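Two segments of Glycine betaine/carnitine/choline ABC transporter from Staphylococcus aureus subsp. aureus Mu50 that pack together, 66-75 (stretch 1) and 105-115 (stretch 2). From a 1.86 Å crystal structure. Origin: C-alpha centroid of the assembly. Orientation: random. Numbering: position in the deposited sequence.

Stretch 1 66-75: SGVRYNGTDL
Stretch 2 (105-115) TFFDSYGFANT

A small, mostly apolar contact, built from aromatic side chains and pinned by one hydrogen bond from a tyrosine hydroxyl to a backbone carbonyl, joins the two stretches and buries 380 Å² in all. Stretch 1 turns a corner at G67 (phi/psi -61/-45), runs extended through V68, R69 and Y70, and enters a helix at N71 with Y70 as N-cap; Y70 O accepts from D74 N at 3.1 Å. Stretch 2 is in a strand at T105 and F106 and later runs as an irregular segment, G111 adopting 122/-1, where a CB would jam against the preceding carbonyl O. CA neighbours are V68–Y110 (8.9 Å), R69–F106 (8.3 Å) and Y70–N114 (7.4 Å), leaving room for side chains. Y110 (chi1 m, -71°) points toward stretch 1, and its OH donates to G67 O at 2.6 Å, satisfying a buried carbonyl. V68 (chi1 p), compact and branched, points toward stretch 2; its CG2 lies 4.3 Å from Y110 CE2, at the ring edge, and 4.2 Å from F112 CZ. The apolar ring of F112 (chi1 p, chi2 94°) also brings CE1 to 4.4 Å from Y70 CE1, at the edge of the Y70 ring. The CB of Y70 points away, but chi1 m (-52°) carries its long ring back, with CE1 3.5 Å from CB of N114 (chi1 t, chi2 -12°), which points toward stretch 1. F106 (chi1 t, chi2 111°) sets a flat apolar ring against the strand-to-helix junction: its CZ is 3.7 Å from N71 CA and 4.0 Å from Y70 C, and its CE1 is 3.8 Å from R69 CB. D74 OD2 approaches the F106 ring edge, 3.8 Å from CE1. R69, m at chi1 to chi3, leads its end away from stretch 2; its NE forms a salt bridge with D74 OD2 (2.8 Å), pairing buried charges beside F106.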

ATOM      1  N   SER A  66       1.806  -2.411  13.815  1.00 22.76           N
ATOM      2  CA  SER A  66       0.917  -1.997  12.727  1.00 22.80           C
ATOM      3  C   SER A  66       1.090  -2.996  11.581  1.00 22.29           C
ATOM      4  O   SER A  66       2.218  -3.219  11.126  1.00 21.93           O
ATOM      5  CB  SER A  66       1.265  -0.590  12.242  1.00 22.93           C
ATOM      6  OG  SER A  66       0.934   0.396  13.225  1.00 25.04           O
ATOM      7  N   GLY A  67      -0.010  -3.578  11.094  1.00 21.58           N
ATOM      8  CA  GLY A  67       0.091  -4.593  10.035  1.00 23.15           C
ATOM      9  C   GLY A  67       0.733  -3.999   8.787  1.00 22.91           C
ATOM     10  O   GLY A  67       1.647  -4.596   8.189  1.00 23.19           O
ATOM     11  N   VAL A  68       0.281  -2.805   8.405  1.00 21.92           N
ATOM     12  CA  VAL A  68       0.794  -2.154   7.198  1.00 21.41           C
ATOM     13  C   VAL A  68       0.842  -0.643   7.397  1.00 20.60           C
ATOM     14  O   VAL A  68      -0.108  -0.031   7.906  1.00 20.31           O
ATOM     15  CB  VAL A  68       0.006  -2.570   5.890  1.00 21.70           C
ATOM     16  CG1 VAL A  68      -1.397  -2.070   5.929  1.00 22.16           C
ATOM     17  CG2 VAL A  68       0.729  -2.083   4.633  1.00 23.29           C
ATOM     18  N   ARG A  69       2.004  -0.088   7.061  1.00 19.59           N
ATOM     19  CA  ARG A  69       2.256   1.317   7.067  1.00 19.61           C
ATOM     20  C   ARG A  69       2.928   1.624   5.756  1.00 19.97           C
ATOM     21  O   ARG A  69       3.606   0.765   5.193  1.00 19.81           O
ATOM     22  CB  ARG A  69       3.170   1.660   8.284  1.00 18.67           C
ATOM     23  CG  ARG A  69       2.467   1.339   9.658  1.00 20.75           C
ATOM     24  CD  ARG A  69       1.378   2.382  10.051  1.00 21.60           C
ATOM     25  NE  ARG A  69       2.003   3.657  10.456  1.00 22.31           N
ATOM     26  CZ  ARG A  69       2.489   3.926  11.678  1.00 22.11           C
ATOM     27  NH1 ARG A  69       2.391   3.047  12.671  1.00 21.00           N
ATOM     28  NH2 ARG A  69       3.071   5.100  11.922  1.00 21.88           N
ATOM     29  N   TYR A  70       2.767   2.848   5.262  1.00 21.10           N
ATOM     30  CA  TYR A  70       3.344   3.193   3.975  1.00 21.83           C
ATOM     31  C   TYR A  70       4.393   4.260   4.177  1.00 22.08           C
ATOM     32  O   TYR A  70       4.083   5.268   4.808  1.00 22.84           O
ATOM     33  CB  TYR A  70       2.248   3.669   3.041  1.00 21.47           C
ATOM     34  CG  TYR A  70       1.128   2.664   3.013  1.00 20.80           C
ATOM     35  CD1 TYR A  70       1.154   1.607   2.109  1.00 21.00           C
ATOM     36  CD2 TYR A  70       0.053   2.764   3.908  1.00 21.59           C
ATOM     37  CE1 TYR A  70       0.148   0.677   2.081  1.00 20.11           C
ATOM     38  CE2 TYR A  70      -0.989   1.821   3.897  1.00 22.26           C
ATOM     39  CZ  TYR A  70      -0.924   0.776   2.971  1.00 22.74           C
ATOM     40  OH  TYR A  70      -1.912  -0.174   2.923  1.00 23.60           O
ATOM     41  N   ASN A  71       5.610   4.050   3.652  1.00 21.78           N
ATOM     42  CA  ASN A  71       6.719   4.944   4.067  1.00 24.08           C
ATOM     43  C   ASN A  71       6.530   6.434   3.740  1.00 25.04           C
ATOM     44  O   ASN A  71       6.789   7.279   4.590  1.00 25.01           O
ATOM     45  CB  ASN A  71       8.120   4.415   3.727  1.00 23.42           C
ATOM     46  CG  ASN A  71       8.379   4.256   2.219  1.00 25.69           C
ATOM     47  OD1 ASN A  71       7.511   4.507   1.350  1.00 26.21           O
ATOM     48  ND2 ASN A  71       9.594   3.805   1.909  1.00 24.66           N
ATOM     49  N   GLY A  72       6.042   6.749   2.537  1.00 25.82           N
ATOM     50  CA  GLY A  72       5.810   8.152   2.189  1.00 27.19           C
ATOM     51  C   GLY A  72       4.776   8.817   3.093  1.00 27.63           C
ATOM     52  O   GLY A  72       4.848  10.021   3.355  1.00 29.18           O
ATOM     53  N   THR A  73       3.811   8.041   3.576  1.00 26.48           N
ATOM     54  CA  THR A  73       2.806   8.599   4.473  1.00 26.59           C
ATOM     55  C   THR A  73       3.458   8.893   5.804  1.00 26.52           C
ATOM     56  O   THR A  73       3.267   9.974   6.366  1.00 26.75           O
ATOM     57  CB  THR A  73       1.663   7.636   4.715  1.00 26.09           C
ATOM     58  OG1 THR A  73       0.978   7.410   3.476  1.00 25.62           O
ATOM     59  CG2 THR A  73       0.686   8.234   5.764  1.00 27.19           C
ATOM     60  N   ASP A  74       4.210   7.925   6.322  1.00 25.70           N
ATOM     61  CA  ASP A  74       4.760   8.099   7.661  1.00 26.85           C
ATOM     62  C   ASP A  74       5.972   9.055   7.747  1.00 27.24           C
ATOM     63  O   ASP A  74       6.213   9.667   8.795  1.00 27.34           O
ATOM     64  CB  ASP A  74       5.025   6.737   8.280  1.00 27.10           C
ATOM     65  CG  ASP A  74       3.757   6.112   8.819  1.00 27.15           C
ATOM     66  OD1 ASP A  74       3.045   6.768   9.608  1.00 28.95           O
ATOM     67  OD2 ASP A  74       3.442   4.980   8.425  1.00 30.56           O
ATOM     68  N   LEU A  75       6.710   9.176   6.641  1.00 27.21           N
ATOM     69  CA  LEU A  75       7.820  10.113   6.562  1.00 28.02           C
ATOM     70  C   LEU A  75       7.385  11.578   6.660  1.00 29.66           C
ATOM     71  O   LEU A  75       8.070  12.374   7.310  1.00 30.13           O
ATOM     72  CB  LEU A  75       8.674   9.898   5.307  1.00 27.60           C
ATOM     73  CG  LEU A  75       9.929  10.766   5.152  1.00 27.63           C
ATOM     74  CD1 LEU A  75      10.897  10.596   6.334  1.00 26.34           C
ATOM     75  CD2 LEU A  75      10.646  10.459   3.862  1.00 28.76           C
ATOM     76  N   THR A 105      10.647  -0.234  14.941  1.00 24.10           N
ATOM     77  CA  THR A 105      11.248  -0.783  13.751  1.00 23.64           C
ATOM     78  C   THR A 105      10.231  -0.683  12.619  1.00 23.40           C
ATOM     79  O   THR A 105       9.140  -1.307  12.669  1.00 23.44           O
ATOM     80  CB  THR A 105      11.688  -2.227  13.985  1.00 23.90           C
ATOM     81  OG1 THR A 105      12.772  -2.233  14.928  1.00 23.36           O
ATOM     82  CG2 THR A 105      12.128  -2.904  12.666  1.00 22.65           C
ATOM     83  N   PHE A 106      10.578   0.109  11.613  1.00 21.98           N
ATOM     84  CA  PHE A 106       9.787   0.154  10.376  1.00 22.38           C
ATOM     85  C   PHE A 106      10.475  -0.873   9.470  1.00 22.89           C
ATOM     86  O   PHE A 106      11.590  -0.628   9.025  1.00 24.01           O
ATOM     87  CB  PHE A 106       9.802   1.595   9.793  1.00 22.40           C
ATOM     88  CG  PHE A 106       8.758   1.864   8.732  1.00 22.18           C
ATOM     89  CD1 PHE A 106       7.693   2.732   8.996  1.00 23.29           C
ATOM     90  CD2 PHE A 106       8.862   1.286   7.460  1.00 22.20           C
ATOM     91  CE1 PHE A 106       6.721   3.006   8.020  1.00 24.19           C
ATOM     92  CE2 PHE A 106       7.919   1.568   6.468  1.00 21.86           C
ATOM     93  CZ  PHE A 106       6.840   2.432   6.759  1.00 24.11           C
ATOM     94  N   PHE A 107       9.825  -2.025   9.225  1.00 22.44           N
ATOM     95  CA  PHE A 107      10.488  -3.155   8.529  1.00 22.10           C
ATOM     96  C   PHE A 107      10.770  -2.844   7.075  1.00 22.13           C
ATOM     97  O   PHE A 107      10.197  -1.899   6.497  1.00 22.34           O
ATOM     98  CB  PHE A 107       9.671  -4.445   8.656  1.00 22.40           C
ATOM     99  CG  PHE A 107       9.765  -5.075  10.026  1.00 21.82           C
ATOM    100  CD1 PHE A 107      10.626  -6.158  10.245  1.00 22.52           C
ATOM    101  CD2 PHE A 107       9.031  -4.560  11.093  1.00 22.41           C
ATOM    102  CE1 PHE A 107      10.735  -6.737  11.509  1.00 23.33           C
ATOM    103  CE2 PHE A 107       9.131  -5.121  12.373  1.00 22.54           C
ATOM    104  CZ  PHE A 107       9.973  -6.211  12.577  1.00 24.13           C
ATOM    105  N   ASP A 108      11.705  -3.595   6.502  1.00 23.23           N
ATOM    106  CA  ASP A 108      11.859  -3.624   5.045  1.00 24.19           C
ATOM    107  C   ASP A 108      10.495  -3.971   4.426  1.00 23.44           C
ATOM    108  O   ASP A 108       9.689  -4.636   5.049  1.00 22.69           O
ATOM    109  CB  ASP A 108      12.903  -4.642   4.613  1.00 24.79           C
ATOM    110  CG  ASP A 108      14.342  -4.182   4.892  1.00 28.30           C
ATOM    111  OD1 ASP A 108      14.578  -3.009   5.251  1.00 28.43           O
ATOM    112  OD2 ASP A 108      15.248  -5.019   4.741  1.00 31.85           O
ATOM    113  N   SER A 109      10.254  -3.515   3.200  1.00 23.36           N
ATOM    114  CA  SER A 109       8.947  -3.652   2.593  1.00 22.32           C
ATOM    115  C   SER A 109       8.490  -5.065   2.344  1.00 21.87           C
ATOM    116  O   SER A 109       9.299  -5.976   2.034  1.00 22.73           O
ATOM    117  CB  SER A 109       8.871  -2.840   1.288  1.00 22.92           C
ATOM    118  OG  SER A 109       7.600  -2.994   0.645  1.00 22.09           O
ATOM    119  N   TYR A 110       7.191  -5.257   2.501  1.00 21.26           N
ATOM    120  CA  TYR A 110       6.528  -6.482   2.020  1.00 20.48           C
ATOM    121  C   TYR A 110       6.832  -6.808   0.541  1.00 21.71           C
ATOM    122  O   TYR A 110       6.780  -7.972   0.135  1.00 21.25           O
ATOM    123  CB  TYR A 110       5.028  -6.346   2.185  1.00 20.55           C
ATOM    124  CG  TYR A 110       4.578  -6.392   3.622  1.00 19.07           C
ATOM    125  CD1 TYR A 110       4.861  -7.501   4.420  1.00 21.16           C
ATOM    126  CD2 TYR A 110       3.843  -5.331   4.169  1.00 19.45           C
ATOM    127  CE1 TYR A 110       4.434  -7.552   5.727  1.00 20.66           C
ATOM    128  CE2 TYR A 110       3.409  -5.345   5.486  1.00 19.85           C
ATOM    129  CZ  TYR A 110       3.712  -6.460   6.258  1.00 21.41           C
ATOM    130  OH  TYR A 110       3.279  -6.495   7.543  1.00 21.55           O
ATOM    131  N   GLY A 111       7.089  -5.764  -0.251  1.00 20.74           N
ATOM    132  CA  GLY A 111       7.445  -5.928  -1.665  1.00 21.41           C
ATOM    133  C   GLY A 111       6.492  -5.199  -2.597  1.00 21.59           C
ATOM    134  O   GLY A 111       6.683  -5.195  -3.814  1.00 22.14           O
ATOM    135  N   PHE A 112       5.479  -4.546  -2.026  1.00 21.05           N
ATOM    136  CA  PHE A 112       4.574  -3.721  -2.820  1.00 21.75           C
ATOM    137  C   PHE A 112       4.566  -2.250  -2.347  1.00 21.94           C
ATOM    138  O   PHE A 112       4.989  -1.940  -1.237  1.00 20.67           O
ATOM    139  CB  PHE A 112       3.135  -4.301  -2.809  1.00 21.19           C
ATOM    140  CG  PHE A 112       2.431  -4.243  -1.452  1.00 21.68           C
ATOM    141  CD1 PHE A 112       1.593  -3.166  -1.128  1.00 21.41           C
ATOM    142  CD2 PHE A 112       2.565  -5.281  -0.529  1.00 20.25           C
ATOM    143  CE1 PHE A 112       0.921  -3.112   0.085  1.00 22.79           C
ATOM    144  CE2 PHE A 112       1.906  -5.243   0.710  1.00 21.62           C
ATOM    145  CZ  PHE A 112       1.065  -4.165   1.021  1.00 22.51           C
ATOM    146  N   ALA A 113       4.096  -1.375  -3.240  1.00 22.96           N
ATOM    147  CA  ALA A 113       3.770   0.022  -2.944  1.00 22.51           C
ATOM    148  C   ALA A 113       2.292   0.300  -3.272  1.00 22.62           C
ATOM    149  O   ALA A 113       1.769  -0.188  -4.291  1.00 23.81           O
ATOM    150  CB  ALA A 113       4.680   0.952  -3.723  1.00 23.40           C
ATOM    151  N   ASN A 114       1.635   1.048  -2.384  1.00 24.79           N
ATOM    152  CA  ASN A 114       0.252   1.473  -2.540  1.00 24.60           C
ATOM    153  C   ASN A 114       0.252   2.986  -2.722  1.00 24.14           C
ATOM    154  O   ASN A 114       0.319   3.750  -1.741  1.00 22.97           O
ATOM    155  CB  ASN A 114      -0.576   1.058  -1.320  1.00 25.72           C
ATOM    156  CG  ASN A 114      -2.069   1.261  -1.532  1.00 27.07           C
ATOM    157  OD1 ASN A 114      -2.492   1.911  -2.499  1.00 29.82           O
ATOM    158  ND2 ASN A 114      -2.871   0.716  -0.632  1.00 25.74           N
ATOM    159  N   THR A 115       0.278   3.384  -3.992  1.00 23.09           N
ATOM    160  CA  THR A 115       0.430   4.764  -4.377  1.00 23.66           C
ATOM    161  C   THR A 115      -0.618   5.157  -5.417  1.00 23.40           C
ATOM    162  O   THR A 115      -1.222   4.298  -6.061  1.00 22.64           O
ATOM    163  CB  THR A 115       1.843   5.023  -4.963  1.00 24.13           C
ATOM    164  OG1 THR A 115       1.924   6.388  -5.409  1.00 24.45           O
ATOM    165  CG2 THR A 115       2.155   4.059  -6.153  1.00 23.52           C
TER